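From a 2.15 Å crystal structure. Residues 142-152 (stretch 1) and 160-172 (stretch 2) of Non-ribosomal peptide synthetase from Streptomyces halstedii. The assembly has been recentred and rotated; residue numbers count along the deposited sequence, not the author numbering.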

# COMPACT_ATOMS: atom_id res chain seq x y z
N ASP A 142 -5.43 19.74 3.09
CA ASP A 142 -6.01 20.85 2.35
C ASP A 142 -6.78 20.36 1.10
O ASP A 142 -6.52 20.82 -0.03
CB ASP A 142 -4.90 21.88 2.01
CG ASP A 142 -5.42 23.15 1.30
OD1 ASP A 142 -6.61 23.52 1.45
OD2 ASP A 142 -4.60 23.74 0.55
N PRO A 143 -7.77 19.47 1.29
CA PRO A 143 -8.44 18.89 0.11
C PRO A 143 -9.60 19.73 -0.42
O PRO A 143 -9.94 20.73 0.13
CB PRO A 143 -9.00 17.59 0.65
CG PRO A 143 -9.40 17.98 2.04
CD PRO A 143 -8.36 18.96 2.52
N ARG A 144 -10.20 19.25 -1.49
CA ARG A 144 -11.30 19.88 -2.15
C ARG A 144 -12.57 19.33 -1.50
O ARG A 144 -13.56 20.04 -1.36
CB ARG A 144 -11.18 19.46 -3.60
CG ARG A 144 -11.98 20.19 -4.59
CD ARG A 144 -11.42 21.55 -4.96
NE ARG A 144 -12.19 21.99 -6.13
CZ ARG A 144 -12.59 23.23 -6.33
NH1 ARG A 144 -12.29 24.18 -5.45
NH2 ARG A 144 -13.32 23.52 -7.41
N LEU A 145 -12.53 18.07 -1.05
CA LEU A 145 -13.70 17.39 -0.50
C LEU A 145 -13.30 16.15 0.26
O LEU A 145 -12.13 15.80 0.36
CB LEU A 145 -14.71 17.05 -1.57
CG LEU A 145 -14.29 16.19 -2.77
CD1 LEU A 145 -14.35 14.72 -2.42
CD2 LEU A 145 -15.22 16.48 -3.93
N VAL A 146 -14.28 15.56 0.91
CA VAL A 146 -14.03 14.51 1.83
C VAL A 146 -15.05 13.43 1.61
O VAL A 146 -16.26 13.73 1.47
CB VAL A 146 -14.16 14.98 3.30
CG1 VAL A 146 -14.04 13.81 4.27
CG2 VAL A 146 -13.12 16.06 3.62
N ILE A 147 -14.59 12.18 1.58
CA ILE A 147 -15.51 11.07 1.42
C ILE A 147 -15.53 10.23 2.67
O ILE A 147 -14.46 9.77 3.13
CB ILE A 147 -15.11 10.24 0.20
CG1 ILE A 147 -15.32 11.10 -1.04
CG2 ILE A 147 -15.96 8.97 0.12
CD1 ILE A 147 -14.61 10.63 -2.24
N ALA A 148 -16.73 9.98 3.19
CA ALA A 148 -16.95 9.26 4.45
C ALA A 148 -17.65 7.94 4.18
O ALA A 148 -18.27 7.75 3.14
CB ALA A 148 -17.81 10.11 5.40
N GLU A 149 -17.65 7.10 5.19
CA GLU A 149 -18.18 5.78 5.12
C GLU A 149 -19.73 5.69 5.14
O GLU A 149 -20.29 4.76 4.63
CB GLU A 149 -17.61 4.99 6.31
CG GLU A 149 -18.13 3.57 6.46
CD GLU A 149 -17.48 2.84 7.60
OE1 GLU A 149 -17.51 1.59 7.56
OE2 GLU A 149 -16.93 3.50 8.49
N ASP A 150 -20.37 6.62 5.83
CA ASP A 150 -21.82 6.59 6.02
C ASP A 150 -22.21 7.94 6.53
O ASP A 150 -21.36 8.81 6.70
CB ASP A 150 -22.29 5.47 6.94
CG ASP A 150 -21.75 5.59 8.37
OD1 ASP A 150 -21.46 6.68 8.85
OD2 ASP A 150 -21.61 4.57 9.05
N GLU A 151 -23.49 8.15 6.79
CA GLU A 151 -23.95 9.48 7.19
C GLU A 151 -23.52 9.87 8.59
O GLU A 151 -23.22 11.03 8.86
CB GLU A 151 -25.49 9.62 7.04
CG GLU A 151 -25.91 9.86 5.60
CD GLU A 151 -25.30 11.12 4.99
OE1 GLU A 151 -25.08 12.13 5.72
OE2 GLU A 151 -25.06 11.11 3.77
N THR A 152 -23.48 8.91 9.49
CA THR A 152 -23.04 9.20 10.85
C THR A 152 -21.58 9.68 10.77
O THR A 152 -21.23 10.73 11.30
CB THR A 152 -23.26 8.02 11.84
OG1 THR A 152 -23.14 6.76 11.16
CG2 THR A 152 -24.66 8.09 12.44
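Stretch 2 160-172: VTDLPVYSIDSLW

Stretch 2 lies beside stretch 1 as a neighbouring parallel β-strand that then turns into a helix. Residues 165-167 run in the same direction as 145-148, with a crossing angle of -28° and a closest approach of 4.6 Å between the strand axes. Val 146 is paired with Val 165, Ile 147 with Tyr 166 and Ala 148 with Ser 167, at CA-CA distances of 4.6, 4.9 and 5.0 Å.

Four backbone hydrogen bonds fix this register, and they alternate as parallel pairing requires. Val 146 N donates to Pro 164 O (3.0 Å), Tyr 166 N to Val 146 O (2.7 Å), Ala 148 N to Tyr 166 O (2.9 Å) and Ile 168 N to Ala 148 O (2.9 Å). The first and last are the most bent, with N-H...O angles of 138° and 136°, whereas the bond from Ala 148 is nearly straight at 174°. Val 146 and Ala 148 thus use both their N and O atoms, while Ile 147 approaches through a CA-H...O contact, its CA 3.4 Å from Tyr 166 O.

The extended backbone sends successive side chains to alternate faces of the sheet. Val 146, Ala 148, Val 165 and Ser 167 share one face. Both valines are in the t rotamer, and CG1 of Val 146 lies 4.2 Å from CG1 of Val 165. The same CG1 of Val 165 is 4.1 Å from CB of Ala 148, so one methyl group packs against two successive residues on this face of strand 145-148.

Ile 147 and Tyr 166 occupy the other face, both with chi1 in the m well. With chi2 at -87°, the tyrosine ring is turned roughly perpendicular to its CA-CB-CG plane, and its CE2 comes within 4.0 Å of CD2 of Leu 145, a leucine with both chi angles in p. From Ile 147 (chi2 t), CG2 reaches the following helix, 4.2 Å from CD1 of Ile 168 and equally 4.2 Å from CD2 of Leu 171. The strand and helix 168-172 run at 107° to each other, their axes approaching to 8.5 Å, a gap bridged by these apolar side chains. Ile 168, t at chi1 and p at chi2, also places CG2 3.5 Å from Glu 149 O.

Before the strand, Leu 163 points toward stretch 1. Its m, t conformation brings CD1 to 3.4 Å from Pro 143 O and 3.7 Å from CG of the Pro 143 ring, while its backbone N is held by Thr 161 OG1 at 3.1 Å.

At the far end, Ser 167 and Asp 150 each occupy an N-cap position. Asp 150, with chi1 p, accepts a hydrogen bond at OD1 from Thr 152 OG1 (2.9 Å). Glu 151, m at both chi1 and chi2, has a folded side chain whose end turns back toward stretch 2, placing OE2 3.1 Å from CB of Ser 167.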

# COMPACT_ATOMS: atom_id res chain seq x y z
N VAL A 160 -15.57 18.88 11.89
CA VAL A 160 -14.14 19.19 11.90
C VAL A 160 -13.64 19.85 10.64
O VAL A 160 -12.49 20.20 10.58
CB VAL A 160 -13.27 17.96 12.25
CG1 VAL A 160 -13.78 17.28 13.51
CG2 VAL A 160 -13.19 16.97 11.10
N THR A 161 -14.50 20.04 9.65
CA THR A 161 -14.12 20.76 8.44
C THR A 161 -15.38 21.42 7.91
O THR A 161 -16.49 21.01 8.20
CB THR A 161 -13.47 19.82 7.34
OG1 THR A 161 -13.04 20.61 6.21
CG2 THR A 161 -14.47 18.80 6.82
N ASP A 162 -15.17 22.48 7.14
CA ASP A 162 -16.23 23.16 6.42
C ASP A 162 -16.30 22.70 4.98
O ASP A 162 -17.20 23.10 4.24
CB ASP A 162 -16.00 24.67 6.49
CG ASP A 162 -15.96 25.19 7.95
OD1 ASP A 162 -16.58 24.54 8.83
OD2 ASP A 162 -15.27 26.21 8.21
N LEU A 163 -15.33 21.90 4.54
CA LEU A 163 -15.37 21.39 3.17
C LEU A 163 -16.55 20.44 3.03
O LEU A 163 -17.00 19.85 4.02
CB LEU A 163 -14.08 20.67 2.80
CG LEU A 163 -12.84 21.59 2.91
CD1 LEU A 163 -11.57 20.75 3.13
CD2 LEU A 163 -12.68 22.58 1.75
N PRO A 164 -17.05 20.29 1.80
CA PRO A 164 -18.06 19.27 1.49
C PRO A 164 -17.63 17.85 1.83
O PRO A 164 -16.56 17.43 1.46
CB PRO A 164 -18.26 19.41 -0.03
CG PRO A 164 -17.69 20.72 -0.37
CD PRO A 164 -16.59 20.98 0.60
N VAL A 165 -18.48 17.15 2.57
CA VAL A 165 -18.26 15.78 2.98
C VAL A 165 -19.34 14.95 2.29
O VAL A 165 -20.52 15.31 2.39
CB VAL A 165 -18.49 15.63 4.50
CG1 VAL A 165 -18.19 14.21 4.97
CG2 VAL A 165 -17.68 16.67 5.24
N TYR A 166 -18.98 13.82 1.68
CA TYR A 166 -19.96 13.00 0.95
C TYR A 166 -19.97 11.61 1.49
O TYR A 166 -18.92 11.03 1.65
CB TYR A 166 -19.59 12.94 -0.49
CG TYR A 166 -19.70 14.25 -1.19
CD1 TYR A 166 -20.91 14.66 -1.76
CD2 TYR A 166 -18.61 15.08 -1.28
CE1 TYR A 166 -21.03 15.89 -2.39
CE2 TYR A 166 -18.69 16.32 -1.93
CZ TYR A 166 -19.92 16.73 -2.50
OH TYR A 166 -20.08 17.96 -3.16
N SER A 167 -21.14 11.07 1.77
CA SER A 167 -21.31 9.66 2.11
C SER A 167 -21.00 8.78 0.90
O SER A 167 -21.45 9.07 -0.19
CB SER A 167 -22.76 9.43 2.49
OG SER A 167 -22.95 8.13 3.05
N ILE A 168 -20.29 7.66 1.09
CA ILE A 168 -19.99 6.82 -0.06
C ILE A 168 -21.28 6.23 -0.72
O ILE A 168 -21.34 6.08 -1.90
CB ILE A 168 -18.99 5.69 0.28
CG1 ILE A 168 -18.56 4.97 -0.99
CG2 ILE A 168 -19.59 4.65 1.22
CD1 ILE A 168 -17.82 5.84 -1.97
N ASP A 169 -22.29 5.90 0.07
CA ASP A 169 -23.55 5.38 -0.48
C ASP A 169 -24.25 6.41 -1.30
O ASP A 169 -24.60 6.18 -2.45
CB ASP A 169 -24.46 5.01 0.67
CG ASP A 169 -23.75 4.12 1.69
OD1 ASP A 169 -23.51 2.92 1.34
OD2 ASP A 169 -23.37 4.64 2.80
N SER A 170 -24.48 7.57 -0.72
CA SER A 170 -25.21 8.56 -1.45
C SER A 170 -24.49 8.79 -2.78
O SER A 170 -25.10 8.66 -3.87
CB SER A 170 -25.40 9.83 -0.61
OG SER A 170 -24.43 10.81 -0.91
N LEU A 171 -23.20 9.11 -2.73
CA LEU A 171 -22.52 9.45 -4.00
C LEU A 171 -22.38 8.27 -4.93
O LEU A 171 -22.24 8.46 -6.12
CB LEU A 171 -21.16 10.09 -3.83
CG LEU A 171 -19.97 9.15 -3.54
CD1 LEU A 171 -19.29 8.71 -4.83
CD2 LEU A 171 -18.97 9.84 -2.63
N TRP A 172 -22.40 7.05 -4.42
CA TRP A 172 -22.33 5.89 -5.29
C TRP A 172 -23.54 5.81 -6.22
O TRP A 172 -23.40 5.31 -7.31
CB TRP A 172 -22.13 4.56 -4.52
CG TRP A 172 -21.31 3.58 -5.35
CD1 TRP A 172 -21.75 2.43 -5.92
CD2 TRP A 172 -19.93 3.72 -5.71
NE1 TRP A 172 -20.72 1.84 -6.62
CE2 TRP A 172 -19.60 2.63 -6.52
CE3 TRP A 172 -18.95 4.69 -5.45
CZ2 TRP A 172 -18.33 2.46 -7.06
CZ3 TRP A 172 -17.67 4.52 -5.97
CH2 TRP A 172 -17.37 3.42 -6.77